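Local coordinates for protein trans-isoprenyl diphosphate synthase (Caulobacter crescentus, PDB 3OYR) that probably condenses isopentenyl diphosphate units onto farnesyl diphosphate to make all-trans-octaprenyl diphosphate, the precursor of isoprenoid quinone side chains, at residues 40-45 with 90-95; 58-63 with 100-105; 65-70 with 113-118; 222-227 with 338-343. All coordinates share one frame; numbering follows the deposited sequence. Where two conformers were deposited one is given.

In the fold
From the N terminus, helix 25-45 meets helix 87-109 in contact 1, closing a loop that takes in helices 52-61 and 68-79. Those two then supply the first halves of contacts 2 and 3, whose second halves follow 90-95 along helix 87-109 and in the hairpin after it. The three contacts therefore cross one another rather than nest. They also touch: E95 of contact 1 reaches toward R67 and R115 of contact 3, and L60 of contact 2 packs on R114. Contact 4 comes later, in series, joining helix 211-238 to the last helix, 328-342. It touches contact 3 where K66 and R343, two like charges, lie close together.

Contact 1. Residues 40-45 with 90-95; sequences RLITDR and LAAAVE
L41 lays its CB against the methyl of A92, CB to CB 3.8 Å, and the neighbouring I42 approaches the same methyl with CG1. This is plain helix-on-helix packing in the all-alpha isoprenoid synthase fold: the end of helix 25-45 lies across the early part of helix 87-109, the axes of the two short segments 9.3 Å apart and crossing at -56°. The small A92 lets the backbones come close, with the CA atoms of I42 and A92 5.9 Å apart. I42 does the rest of the work. Its CG1 stands anti to the carbonyl carbon (chi1 -68°), and CD1 at the end of that branch meets the aliphatic part of E95, 4.0 Å from E95 CG and as near to E95 CB. E95 then bends at chi2 and carries its carboxylate away from helix 25-45, where OE2 makes long, weak ion pairs with R67 and R115 beside the diphosphate pocket. F96, one residue further along helix 87-109, extends the apolar surface under I42 and R45. On the more open side, R45 NH1 forms a salt bridge to E146, while R45 NE binds D44 OD1 at 3.0 Å, meeting that oxygen on its anti side.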
loop_
_atom_site.group_PDB
_atom_site.type_symbol
_atom_site.label_atom_id
_atom_site.label_comp_id
_atom_site.label_asym_id
_atom_site.label_seq_id
_atom_site.Cartn_x
_atom_site.Cartn_y
_atom_site.Cartn_z
ATOM N N ARG B 40 19.616 -6.298 -7.741
ATOM C CA ARG B 40 19.808 -5.207 -8.679
ATOM C C ARG B 40 18.487 -4.462 -8.935
ATOM O O ARG B 40 18.476 -3.240 -9.029
ATOM C CB ARG B 40 20.353 -5.741 -10.003
ATOM C CG ARG B 40 20.743 -4.632 -10.972
ATOM C CD ARG B 40 21.148 -5.192 -12.337
ATOM N NE ARG B 40 22.305 -6.100 -12.214
ATOM C CZ ARG B 40 22.251 -7.418 -12.423
ATOM N NH1 ARG B 40 23.343 -8.152 -12.297
ATOM N NH2 ARG B 40 21.100 -8.004 -12.751
ATOM N N LEU B 41 17.385 -5.203 -9.081
ATOM C CA LEU B 41 16.058 -4.599 -9.305
ATOM C C LEU B 41 15.625 -3.816 -8.067
ATOM O O LEU B 41 15.109 -2.693 -8.161
ATOM C CB LEU B 41 15.036 -5.684 -9.652
ATOM C CG LEU B 41 15.254 -6.174 -11.093
ATOM C CD1 LEU B 41 14.587 -7.535 -11.352
ATOM C CD2 LEU B 41 14.748 -5.084 -12.055
ATOM N N ILE B 42 15.873 -4.403 -6.909
ATOM C CA ILE B 42 15.507 -3.758 -5.642
ATOM C C ILE B 42 16.181 -2.396 -5.512
ATOM O O ILE B 42 15.485 -1.377 -5.387
ATOM C CB ILE B 42 15.748 -4.693 -4.428
ATOM C CG1 ILE B 42 14.758 -5.871 -4.477
ATOM C CG2 ILE B 42 15.549 -3.941 -3.135
ATOM C CD1 ILE B 42 15.061 -7.023 -3.491
ATOM N N THR B 43 17.517 -2.364 -5.600
ATOM C CA THR B 43 18.262 -1.120 -5.507
ATOM C C THR B 43 17.819 -0.107 -6.561
ATOM O O THR B 43 17.718 1.083 -6.289
ATOM C CB THR B 43 19.768 -1.404 -5.610
ATOM O OG1 THR B 43 20.081 -2.482 -4.727
ATOM C CG2 THR B 43 20.601 -0.171 -5.252
ATOM N N ASP B 44 17.539 -0.594 -7.762
ATOM C CA ASP B 44 17.092 0.256 -8.855
ATOM C C ASP B 44 15.728 0.914 -8.626
ATOM O O ASP B 44 15.541 2.099 -8.939
ATOM C CB ASP B 44 17.047 -0.559 -10.172
ATOM C CG ASP B 44 16.677 0.297 -11.389
ATOM O OD1 ASP B 44 15.709 -0.050 -12.096
ATOM O OD2 ASP B 44 17.373 1.288 -11.663
ATOM N N ARG B 45 14.764 0.145 -8.120
ATOM C CA ARG B 45 13.386 0.640 -8.040
ATOM C C ARG B 45 13.130 1.387 -6.751
ATOM O O ARG B 45 12.097 2.041 -6.600
ATOM C CB ARG B 45 12.356 -0.488 -8.226
ATOM C CG ARG B 45 12.463 -1.231 -9.549
ATOM C CD ARG B 45 12.500 -0.290 -10.756
ATOM N NE ARG B 45 12.922 -1.018 -11.960
ATOM C CZ ARG B 45 12.087 -1.546 -12.845
ATOM N NH1 ARG B 45 10.776 -1.416 -12.677
ATOM N NH2 ARG B 45 12.562 -2.203 -13.903
ATOM N N LEU B 90 9.176 -10.388 -10.399
ATOM C CA LEU B 90 8.158 -10.846 -9.435
ATOM C C LEU B 90 8.773 -11.021 -8.066
ATOM O O LEU B 90 8.225 -10.522 -7.076
ATOM C CB LEU B 90 7.486 -12.149 -9.888
ATOM C CG LEU B 90 6.805 -12.118 -11.259
ATOM C CD1 LEU B 90 6.293 -13.499 -11.643
ATOM C CD2 LEU B 90 5.670 -11.102 -11.343
ATOM N N ALA B 91 9.942 -11.663 -8.010
ATOM C CA ALA B 91 10.672 -11.823 -6.737
ATOM C C ALA B 91 10.965 -10.486 -6.087
ATOM O O ALA B 91 10.742 -10.312 -4.877
ATOM C CB ALA B 91 11.968 -12.625 -6.938
ATOM N N ALA B 92 11.449 -9.538 -6.895
ATOM C CA ALA B 92 11.665 -8.172 -6.431
ATOM C C ALA B 92 10.362 -7.495 -5.930
ATOM O O ALA B 92 10.339 -6.839 -4.861
ATOM C CB ALA B 92 12.334 -7.345 -7.563
ATOM N N ALA B 93 9.288 -7.637 -6.705
ATOM C CA ALA B 93 7.958 -7.093 -6.315
ATOM C C ALA B 93 7.493 -7.648 -4.967
ATOM O O ALA B 93 6.988 -6.894 -4.094
ATOM C CB ALA B 93 6.917 -7.393 -7.388
ATOM N N VAL B 94 7.713 -8.954 -4.776
ATOM C CA VAL B 94 7.342 -9.638 -3.520
ATOM C C VAL B 94 8.071 -9.025 -2.322
ATOM O O VAL B 94 7.455 -8.737 -1.263
ATOM C CB VAL B 94 7.630 -11.163 -3.661
ATOM C CG1 VAL B 94 7.659 -11.854 -2.337
ATOM C CG2 VAL B 94 6.609 -11.794 -4.545
ATOM N N GLU B 95 9.376 -8.789 -2.482
ATOM C CA GLU B 95 10.153 -8.161 -1.396
ATOM C C GLU B 95 9.709 -6.744 -1.106
ATOM O O GLU B 95 9.710 -6.331 0.061
ATOM C CB GLU B 95 11.674 -8.208 -1.654
ATOM C CG GLU B 95 12.564 -7.824 -0.432
ATOM C CD GLU B 95 12.383 -8.724 0.805
ATOM O OE1 GLU B 95 11.856 -9.847 0.711
ATOM O OE2 GLU B 95 12.799 -8.315 1.897
#

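Contact 2. Residues 58-63 with 100-105; sequences EHLIAA and ATLLHD. With CA (calcium ion), chain E; DMA (dimethylallyl diphosphate), chain G.
Two flat groups flank the packing of L60 on L102 and L103: the D105 carboxylate, whose OD2 meets calcium 2.3 Å away, and the H104 imidazole, which meets the ring of H104 of the second subunit with the planes at about 80°. H104 ND1 also bonds to D134 of that subunit. Among the leucines, L60 CD2 lies 3.6 Å from L103 CD2, the two side chains running alongside in opposite senses with L103 CG almost as near, and 4.1 Å from L102 CB. Helix 87-109 here carries the aspartate-rich DDxxD motif of prenyl synthases, in which D105 and D109 bind the metal; two diphosphate oxygens and two waters complete the set. With CG anti to the backbone N (chi1 178°), the D105 carboxylate reaches the calcium. Along the way, D105 CB passes 3.6 Å from C5 of the allylic ligand. The same carbon is met by L102 CD2 at 3.6 Å and by T101 OG1 at 3.4 Å.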
loop_
_atom_site.group_PDB
_atom_site.type_symbol
_atom_site.label_atom_id
_atom_site.label_comp_id
_atom_site.label_asym_id
_atom_site.label_seq_id
_atom_site.Cartn_x
_atom_site.Cartn_y
_atom_site.Cartn_z
ATOM N N GLU B 58 16.105 2.427 1.910
ATOM C CA GLU B 58 17.396 1.770 2.122
ATOM C C GLU B 58 17.713 1.569 3.598
ATOM O O GLU B 58 18.383 0.608 3.952
ATOM C CB GLU B 58 18.555 2.518 1.441
ATOM C CG GLU B 58 19.754 1.611 1.112
ATOM C CD GLU B 58 21.099 2.321 1.192
ATOM O OE1 GLU B 58 21.311 3.298 0.441
ATOM O OE2 GLU B 58 21.956 1.886 1.996
ATOM N N HIS B 59 17.220 2.454 4.462
ATOM C CA HIS B 59 17.405 2.267 5.897
ATOM C C HIS B 59 16.845 0.889 6.303
ATOM O O HIS B 59 17.504 0.148 7.028
ATOM C CB HIS B 59 16.747 3.400 6.679
ATOM C CG HIS B 59 16.733 3.198 8.167
ATOM N ND1 HIS B 59 17.740 3.657 8.992
ATOM C CD2 HIS B 59 15.818 2.617 8.983
ATOM C CE1 HIS B 59 17.456 3.354 10.246
ATOM N NE2 HIS B 59 16.299 2.716 10.268
ATOM N N LEU B 60 15.666 0.534 5.778
ATOM C CA LEU B 60 15.054 -0.770 6.055
ATOM C C LEU B 60 15.624 -1.942 5.235
ATOM O O LEU B 60 15.972 -2.987 5.806
ATOM C CB LEU B 60 13.527 -0.698 5.915
ATOM C CG LEU B 60 12.734 -1.964 6.289
ATOM C CD1 LEU B 60 13.156 -2.519 7.644
ATOM C CD2 LEU B 60 11.252 -1.680 6.316
ATOM N N ILE B 61 15.708 -1.766 3.918
ATOM C CA ILE B 61 16.130 -2.816 3.016
ATOM C C ILE B 61 17.594 -3.227 3.241
ATOM O O ILE B 61 17.886 -4.418 3.402
ATOM C CB ILE B 61 15.854 -2.438 1.536
ATOM C CG1 ILE B 61 14.344 -2.273 1.279
ATOM C CG2 ILE B 61 16.455 -3.480 0.592
ATOM C CD1 ILE B 61 14.000 -1.431 -0.010
ATOM N N ALA B 62 18.504 -2.251 3.285
ATOM C CA ALA B 62 19.926 -2.537 3.540
ATOM C C ALA B 62 20.227 -3.017 4.972
ATOM O O ALA B 62 21.290 -3.601 5.204
ATOM C CB ALA B 62 20.828 -1.330 3.152
ATOM N N ALA B 63 19.289 -2.810 5.904
ATOM C CA ALA B 63 19.459 -3.219 7.309
ATOM C C ALA B 63 19.607 -4.730 7.514
ATOM O O ALA B 63 20.147 -5.182 8.527
ATOM C CB ALA B 63 18.308 -2.705 8.161
ATOM N N ALA B 100 7.048 -2.950 2.372
ATOM C CA ALA B 100 5.959 -2.017 2.619
ATOM C C ALA B 100 5.076 -2.419 3.804
ATOM O O ALA B 100 4.659 -1.555 4.600
ATOM C CB ALA B 100 5.109 -1.887 1.378
ATOM N N THR B 101 4.783 -3.718 3.916
ATOM C CA THR B 101 3.933 -4.195 5.012
ATOM C C THR B 101 4.654 -4.041 6.345
ATOM O O THR B 101 4.015 -3.769 7.349
ATOM C CB THR B 101 3.531 -5.683 4.889
ATOM O OG1 THR B 101 4.694 -6.502 5.040
ATOM C CG2 THR B 101 2.836 -5.967 3.559
ATOM N N LEU B 102 5.975 -4.218 6.341
ATOM C CA LEU B 102 6.802 -3.924 7.524
ATOM C C LEU B 102 6.699 -2.482 7.998
ATOM O O LEU B 102 6.502 -2.233 9.195
ATOM C CB LEU B 102 8.271 -4.278 7.291
ATOM C CG LEU B 102 8.574 -5.741 6.973
ATOM C CD1 LEU B 102 10.068 -5.920 6.791
ATOM C CD2 LEU B 102 8.031 -6.707 8.057
ATOM N N LEU B 103 6.833 -1.541 7.062
ATOM C CA LEU B 103 6.761 -0.123 7.396
ATOM C C LEU B 103 5.405 0.205 8.011
ATOM O O LEU B 103 5.332 0.856 9.042
ATOM C CB LEU B 103 7.033 0.744 6.166
ATOM C CG LEU B 103 8.489 0.762 5.666
ATOM C CD1 LEU B 103 8.591 1.461 4.335
ATOM C CD2 LEU B 103 9.436 1.398 6.668
ATOM N N HIS B 104 4.343 -0.304 7.392
ATOM C CA HIS B 104 2.997 -0.076 7.855
ATOM C C HIS B 104 2.730 -0.796 9.174
ATOM O O HIS B 104 2.158 -0.200 10.096
ATOM C CB HIS B 104 1.996 -0.479 6.766
ATOM C CG HIS B 104 1.949 0.485 5.622
ATOM N ND1 HIS B 104 0.867 0.585 4.780
ATOM C CD2 HIS B 104 2.842 1.418 5.201
ATOM C CE1 HIS B 104 1.087 1.541 3.896
ATOM N NE2 HIS B 104 2.279 2.057 4.127
ATOM N N ASP B 105 3.186 -2.042 9.285
ATOM C CA ASP B 105 2.892 -2.827 10.470
ATOM C C ASP B 105 3.646 -2.276 11.684
ATOM O O ASP B 105 3.075 -2.192 12.768
ATOM C CB ASP B 105 3.197 -4.301 10.228
ATOM C CG ASP B 105 2.951 -5.165 11.457
ATOM O OD1 ASP B 105 1.787 -5.487 11.768
ATOM O OD2 ASP B 105 3.941 -5.535 12.121
HETATM CA CA CA E . 4.450 -6.280 14.221
HETATM C C1 DMA G . 2.746 -9.461 10.975
HETATM O O1 DMA G . 3.446 -10.219 11.954
HETATM C C2 DMA G . 3.600 -8.451 10.275
HETATM C C3 DMA G . 3.524 -8.232 8.957
HETATM C C4 DMA G . 2.588 -8.959 8.043
HETATM C C5 DMA G . 4.432 -7.194 8.385
HETATM P PA DMA G . 4.149 -9.624 13.299
HETATM O O1A DMA G . 4.209 -10.805 14.219
HETATM O O2A DMA G . 3.535 -8.328 13.758
HETATM O O3A DMA G . 5.623 -9.360 12.690
HETATM P PB DMA G . 6.864 -8.652 13.447
HETATM O O1B DMA G . 7.910 -8.887 12.389
HETATM O O2B DMA G . 7.043 -9.412 14.740
HETATM O O3B DMA G . 6.481 -7.211 13.699
HETATM O O HOH W 1 4.928 -6.819 16.619
HETATM O O HOH W 2 5.695 -4.352 14.587
#

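Contact 3. Residues 65-70 with 113-118; sequences GKRLRP and LRRGKV. With DMA (dimethylallyl diphosphate), chain D; DMA (dimethylallyl diphosphate), chain G.
G65 presents its CA to one face of the R115 guanidinium, 3.6 Å from R115 NE, and R67 NH1 comes over that same face, 3.8 Å from R115 NH1. R115 is extended from CG to NE, which carries its edge to the diphosphate of one dimethylallyl ligand: NE points almost straight at O2B (2.8 Å, 177°) and NH1 binds O1B. R67 instead bends at chi2 (-74°), laying its guanidinium 39° from that of R115; its NH2 bonds to the I61 carbonyl and its NH1 to that of G64. K66 gives its backbone N to O3B of this ligand, and bends at chi3 and chi4 bring NZ round to the same oxygen, each at 2.9 Å, and to O2A. R69 NH1 donates to O1A, in the guanidinium plane, while R114, bent at chi2 and chi3, serves the second ligand through O1B and O3B. A type I' turn, R114 to K117, joins strands 113-114 and 117-118 shortly after helix 87-109. Facing this hairpin is the loop into helix 68-79, R67 at its N-cap; R69 packs on V94 and H98 of helix 87-109 and F228 of helix 211-238.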
loop_
_atom_site.group_PDB
_atom_site.type_symbol
_atom_site.label_atom_id
_atom_site.label_comp_id
_atom_site.label_asym_id
_atom_site.label_seq_id
_atom_site.Cartn_x
_atom_site.Cartn_y
_atom_site.Cartn_z
ATOM N N GLY B 65 17.591 -8.747 6.573
ATOM C CA GLY B 65 16.375 -9.439 6.185
ATOM C C GLY B 65 16.759 -10.704 5.464
ATOM O O GLY B 65 17.707 -10.715 4.692
ATOM N N LYS B 66 16.012 -11.772 5.707
ATOM C CA LYS B 66 16.393 -13.096 5.218
ATOM C C LYS B 66 16.054 -13.322 3.756
ATOM O O LYS B 66 16.527 -14.286 3.168
ATOM C CB LYS B 66 15.763 -14.189 6.086
ATOM C CG LYS B 66 16.189 -14.147 7.544
ATOM C CD LYS B 66 15.410 -15.192 8.372
ATOM C CE LYS B 66 13.891 -14.887 8.445
ATOM N NZ LYS B 66 13.652 -13.671 9.302
ATOM N N ARG B 67 15.228 -12.445 3.177
ATOM C CA ARG B 67 14.850 -12.528 1.767
ATOM C C ARG B 67 14.180 -13.843 1.396
ATOM O O ARG B 67 14.258 -14.278 0.247
ATOM C CB ARG B 67 16.056 -12.245 0.862
ATOM C CG ARG B 67 16.695 -10.880 1.149
ATOM C CD ARG B 67 15.814 -9.745 0.593
ATOM N NE ARG B 67 16.535 -8.482 0.602
ATOM C CZ ARG B 67 16.616 -7.676 1.657
ATOM N NH1 ARG B 67 15.989 -7.985 2.787
ATOM N NH2 ARG B 67 17.325 -6.560 1.576
ATOM N N LEU B 68 13.494 -14.459 2.365
ATOM C CA LEU B 68 12.847 -15.768 2.152
ATOM C C LEU B 68 11.773 -15.701 1.092
ATOM O O LEU B 68 11.633 -16.618 0.271
ATOM C CB LEU B 68 12.254 -16.330 3.453
ATOM C CG LEU B 68 13.219 -16.586 4.614
ATOM C CD1 LEU B 68 12.528 -17.339 5.729
ATOM C CD2 LEU B 68 14.469 -17.358 4.167
ATOM N N ARG B 69 11.041 -14.593 1.081
ATOM C CA ARG B 69 9.984 -14.440 0.102
ATOM C C ARG B 69 10.454 -14.396 -1.355
ATOM O O ARG B 69 9.970 -15.234 -2.143
ATOM C CB ARG B 69 9.022 -13.328 0.487
ATOM C CG ARG B 69 8.174 -13.679 1.685
ATOM C CD ARG B 69 7.811 -12.403 2.377
ATOM N NE ARG B 69 7.225 -12.605 3.692
ATOM C CZ ARG B 69 7.921 -12.669 4.815
ATOM N NH1 ARG B 69 9.258 -12.582 4.794
ATOM N NH2 ARG B 69 7.279 -12.842 5.952
ATOM N N PRO B 70 11.422 -13.488 -1.717
ATOM C CA PRO B 70 11.965 -13.586 -3.096
ATOM C C PRO B 70 12.684 -14.895 -3.393
ATOM O O PRO B 70 12.619 -15.368 -4.540
ATOM C CB PRO B 70 12.950 -12.390 -3.213
ATOM C CG PRO B 70 13.157 -11.889 -1.808
ATOM C CD PRO B 70 11.902 -12.262 -1.044
ATOM N N LEU B 113 12.096 -1.264 17.077
ATOM C CA LEU B 113 13.245 -1.886 16.463
ATOM C C LEU B 113 12.829 -2.823 15.314
ATOM O O LEU B 113 11.868 -3.574 15.433
ATOM C CB LEU B 113 14.010 -2.690 17.518
ATOM C CG LEU B 113 15.469 -3.028 17.217
ATOM C CD1 LEU B 113 16.360 -1.779 17.317
ATOM C CD2 LEU B 113 15.966 -4.111 18.165
ATOM N N ARG B 114 13.585 -2.777 14.223
ATOM C CA ARG B 114 13.346 -3.618 13.063
ATOM C C ARG B 114 14.664 -3.872 12.368
ATOM O O ARG B 114 15.362 -2.918 11.982
ATOM C CB ARG B 114 12.347 -2.960 12.092
ATOM C CG ARG B 114 12.255 -3.684 10.733
ATOM C CD ARG B 114 11.561 -5.033 10.834
ATOM N NE ARG B 114 10.165 -4.859 11.209
ATOM C CZ ARG B 114 9.326 -5.844 11.527
ATOM N NH1 ARG B 114 9.722 -7.117 11.502
ATOM N NH2 ARG B 114 8.074 -5.540 11.850
ATOM N N ARG B 115 15.002 -5.157 12.230
ATOM C CA ARG B 115 16.243 -5.604 11.592
ATOM C C ARG B 115 17.495 -4.981 12.240
ATOM O O ARG B 115 18.488 -4.685 11.558
ATOM C CB ARG B 115 16.215 -5.359 10.069
ATOM C CG ARG B 115 15.178 -6.182 9.302
ATOM C CD ARG B 115 15.153 -5.791 7.811
ATOM N NE ARG B 115 14.252 -6.649 7.018
ATOM C CZ ARG B 115 13.857 -6.400 5.771
ATOM N NH1 ARG B 115 13.041 -7.259 5.154
ATOM N NH2 ARG B 115 14.261 -5.292 5.130
ATOM N N GLY B 116 17.437 -4.772 13.555
ATOM C CA GLY B 116 18.590 -4.282 14.309
ATOM C C GLY B 116 18.733 -2.769 14.344
ATOM O O GLY B 116 19.559 -2.250 15.096
ATOM N N LYS B 117 17.947 -2.067 13.524
ATOM C CA LYS B 117 17.968 -0.604 13.464
ATOM C C LYS B 117 16.682 -0.063 14.081
ATOM O O LYS B 117 15.689 -0.790 14.213
ATOM C CB LYS B 117 18.098 -0.100 12.015
ATOM C CG LYS B 117 19.467 -0.314 11.345
ATOM C CD LYS B 117 19.510 0.432 10.004
ATOM C CE LYS B 117 20.663 -0.013 9.100
ATOM N NZ LYS B 117 20.420 0.341 7.653
ATOM N N VAL B 118 16.706 1.210 14.454
ATOM C CA VAL B 118 15.514 1.932 14.901
ATOM C C VAL B 118 14.478 1.878 13.774
ATOM O O VAL B 118 14.846 1.945 12.597
ATOM C CB VAL B 118 15.879 3.405 15.292
ATOM C CG1 VAL B 118 16.508 4.162 14.104
ATOM C CG2 VAL B 118 14.690 4.158 15.838
HETATM C C1 DMA D . 8.743 -10.290 9.461
HETATM O O1 DMA D . 9.253 -11.118 8.407
HETATM C C2 DMA D . 7.316 -10.451 9.076
HETATM C C3 DMA D . 6.531 -11.384 9.621
HETATM C C4 DMA D . 6.974 -12.263 10.761
HETATM C C5 DMA D . 5.146 -11.505 9.066
HETATM P PA DMA D . 10.684 -11.843 8.364
HETATM O O1A DMA D . 10.830 -12.677 7.106
HETATM O O2A DMA D . 10.883 -12.570 9.664
HETATM O O3A DMA D . 11.580 -10.493 8.315
HETATM P PB DMA D . 12.939 -10.181 7.479
HETATM O O1B DMA D . 12.496 -9.844 6.068
HETATM O O2B DMA D . 13.360 -8.968 8.281
HETATM O O3B DMA D . 13.857 -11.371 7.555
HETATM C C1 DMA G . 2.746 -9.461 10.975
HETATM O O1 DMA G . 3.446 -10.219 11.954
HETATM C C2 DMA G . 3.600 -8.451 10.275
HETATM C C3 DMA G . 3.524 -8.232 8.957
HETATM C C4 DMA G . 2.588 -8.959 8.043
HETATM C C5 DMA G . 4.432 -7.194 8.385
HETATM P PA DMA G . 4.149 -9.624 13.299
HETATM O O1A DMA G . 4.209 -10.805 14.219
HETATM O O2A DMA G . 3.535 -8.328 13.758
HETATM O O3A DMA G . 5.623 -9.360 12.690
HETATM P PB DMA G . 6.864 -8.652 13.447
HETATM O O1B DMA G . 7.910 -8.887 12.389
HETATM O O2B DMA G . 7.043 -9.412 14.740
HETATM O O3B DMA G . 6.481 -7.211 13.699
#

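Contact 4. Residues 222-227 with 338-343; sequences LNLGLA and DFAVSR
A227 CB and V341 CG2, 4.1 Å apart, and L224 CD1 and A340 CB, 4.3 Å apart, together make the buried, packed side of this contact. V341 presents CG2, the branch anti to the carbonyl carbon, while small A340 and A227 let the two helices approach. In this all-alpha prenyl synthase fold, helix 211-238 and the last helix, 328-342, run nearly parallel here, the axes of the two short segments 13° and 9.0 Å apart. L224 gains further cover from F196 on helix 181-206 and from L336 and A337. By contrast, D338 and S342 lie on a partly exposed, polar side: D338 pairs with K318 and S342 OG bonds to the carbonyl of S21. Where the helix ends, R343 turns back and gives NE to A340 O (3.0 Å, 138°), the donor tilted 19° from the carbonyl plane. R343 CB rests 3.6 Å above one face of the F339 ring, toward its rim. The guanidinium goes on to F228, a residue of the ligand pocket, with a cation-pi contact to its ring and a bond from NH1 to its carbonyl.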
loop_
_atom_site.group_PDB
_atom_site.type_symbol
_atom_site.label_atom_id
_atom_site.label_comp_id
_atom_site.label_asym_id
_atom_site.label_seq_id
_atom_site.Cartn_x
_atom_site.Cartn_y
_atom_site.Cartn_z
ATOM N N LEU B 222 1.961 -21.744 1.495
ATOM C CA LEU B 222 0.930 -21.463 2.503
ATOM C C LEU B 222 1.272 -22.169 3.819
ATOM O O LEU B 222 1.322 -21.540 4.903
ATOM C CB LEU B 222 -0.448 -21.896 1.991
ATOM C CG LEU B 222 -1.714 -21.276 2.588
ATOM C CD1 LEU B 222 -2.084 -21.902 3.930
ATOM C CD2 LEU B 222 -1.591 -19.772 2.719
ATOM N N ASN B 223 1.522 -23.468 3.731
ATOM C CA ASN B 223 1.933 -24.223 4.905
ATOM C C ASN B 223 3.260 -23.756 5.502
ATOM O O ASN B 223 3.386 -23.690 6.736
ATOM C CB ASN B 223 1.915 -25.730 4.638
ATOM C CG ASN B 223 0.518 -26.250 4.443
ATOM O OD1 ASN B 223 -0.269 -26.330 5.387
ATOM N ND2 ASN B 223 0.193 -26.598 3.211
ATOM N N LEU B 224 4.228 -23.398 4.647
ATOM C CA LEU B 224 5.493 -22.836 5.156
ATOM C C LEU B 224 5.233 -21.566 5.962
ATOM O O LEU B 224 5.795 -21.386 7.039
ATOM C CB LEU B 224 6.498 -22.553 4.040
ATOM C CG LEU B 224 7.834 -22.095 4.632
ATOM C CD1 LEU B 224 8.893 -23.104 4.427
ATOM C CD2 LEU B 224 8.265 -20.790 4.084
ATOM N N GLY B 225 4.342 -20.716 5.455
ATOM C CA GLY B 225 4.036 -19.456 6.121
ATOM C C GLY B 225 3.329 -19.596 7.453
ATOM O O GLY B 225 3.612 -18.835 8.378
ATOM N N LEU B 226 2.413 -20.552 7.561
ATOM C CA LEU B 226 1.788 -20.863 8.861
ATOM C C LEU B 226 2.834 -21.290 9.908
ATOM O O LEU B 226 2.911 -20.698 11.004
ATOM C CB LEU B 226 0.682 -21.913 8.688
ATOM C CG LEU B 226 -0.513 -21.423 7.849
ATOM C CD1 LEU B 226 -1.450 -22.552 7.501
ATOM C CD2 LEU B 226 -1.272 -20.348 8.592
ATOM N N ALA B 227 3.677 -22.259 9.538
ATOM C CA ALA B 227 4.811 -22.691 10.379
ATOM C C ALA B 227 5.657 -21.493 10.766
ATOM O O ALA B 227 5.966 -21.293 11.959
ATOM C CB ALA B 227 5.677 -23.744 9.624
ATOM N N ASP B 338 11.890 -26.936 7.564
ATOM C CA ASP B 338 12.424 -27.232 8.895
ATOM C C ASP B 338 13.028 -26.010 9.539
ATOM O O ASP B 338 12.900 -25.794 10.762
ATOM C CB ASP B 338 13.456 -28.375 8.806
ATOM C CG ASP B 338 12.802 -29.722 8.504
ATOM O OD1 ASP B 338 11.591 -29.881 8.795
ATOM O OD2 ASP B 338 13.480 -30.611 7.962
ATOM N N PHE B 339 13.688 -25.195 8.710
ATOM C CA PHE B 339 14.290 -23.962 9.180
ATOM C C PHE B 339 13.247 -22.977 9.701
ATOM O O PHE B 339 13.471 -22.314 10.717
ATOM C CB PHE B 339 15.154 -23.304 8.097
ATOM C CG PHE B 339 15.813 -22.038 8.554
ATOM C CD1 PHE B 339 16.934 -22.084 9.376
ATOM C CD2 PHE B 339 15.304 -20.798 8.188
ATOM C CE1 PHE B 339 17.554 -20.913 9.804
ATOM C CE2 PHE B 339 15.913 -19.618 8.622
ATOM C CZ PHE B 339 17.042 -19.678 9.418
ATOM N N ALA B 340 12.113 -22.879 9.005
ATOM C CA ALA B 340 11.001 -22.040 9.469
ATOM C C ALA B 340 10.637 -22.297 10.938
ATOM O O ALA B 340 10.387 -21.357 11.682
ATOM C CB ALA B 340 9.787 -22.197 8.566
ATOM N N VAL B 341 10.647 -23.566 11.349
ATOM C CA VAL B 341 10.344 -23.967 12.724
ATOM C C VAL B 341 11.561 -23.849 13.659
ATOM O O VAL B 341 11.427 -23.388 14.796
ATOM C CB VAL B 341 9.783 -25.413 12.765
ATOM C CG1 VAL B 341 9.387 -25.816 14.168
ATOM C CG2 VAL B 341 8.577 -25.534 11.830
ATOM N N SER B 342 12.744 -24.236 13.182
ATOM C CA SER B 342 13.938 -24.296 14.065
ATOM C C SER B 342 14.673 -22.967 14.319
ATOM O O SER B 342 15.340 -22.821 15.355
ATOM C CB SER B 342 14.932 -25.359 13.582
ATOM O OG SER B 342 15.534 -24.998 12.356
ATOM N N ARG B 343 14.532 -22.009 13.394
ATOM C CA ARG B 343 15.252 -20.717 13.442
ATOM C C ARG B 343 15.144 -19.929 14.752
ATOM O O ARG B 343 14.175 -20.063 15.508
ATOM C CB ARG B 343 14.796 -19.807 12.288
ATOM C CG ARG B 343 13.366 -19.356 12.423
ATOM C CD ARG B 343 12.680 -18.979 11.098
ATOM N NE ARG B 343 11.299 -18.559 11.378
ATOM C CZ ARG B 343 10.947 -17.314 11.680
ATOM N NH1 ARG B 343 9.676 -17.012 11.935
ATOM N NH2 ARG B 343 11.866 -16.357 11.692
#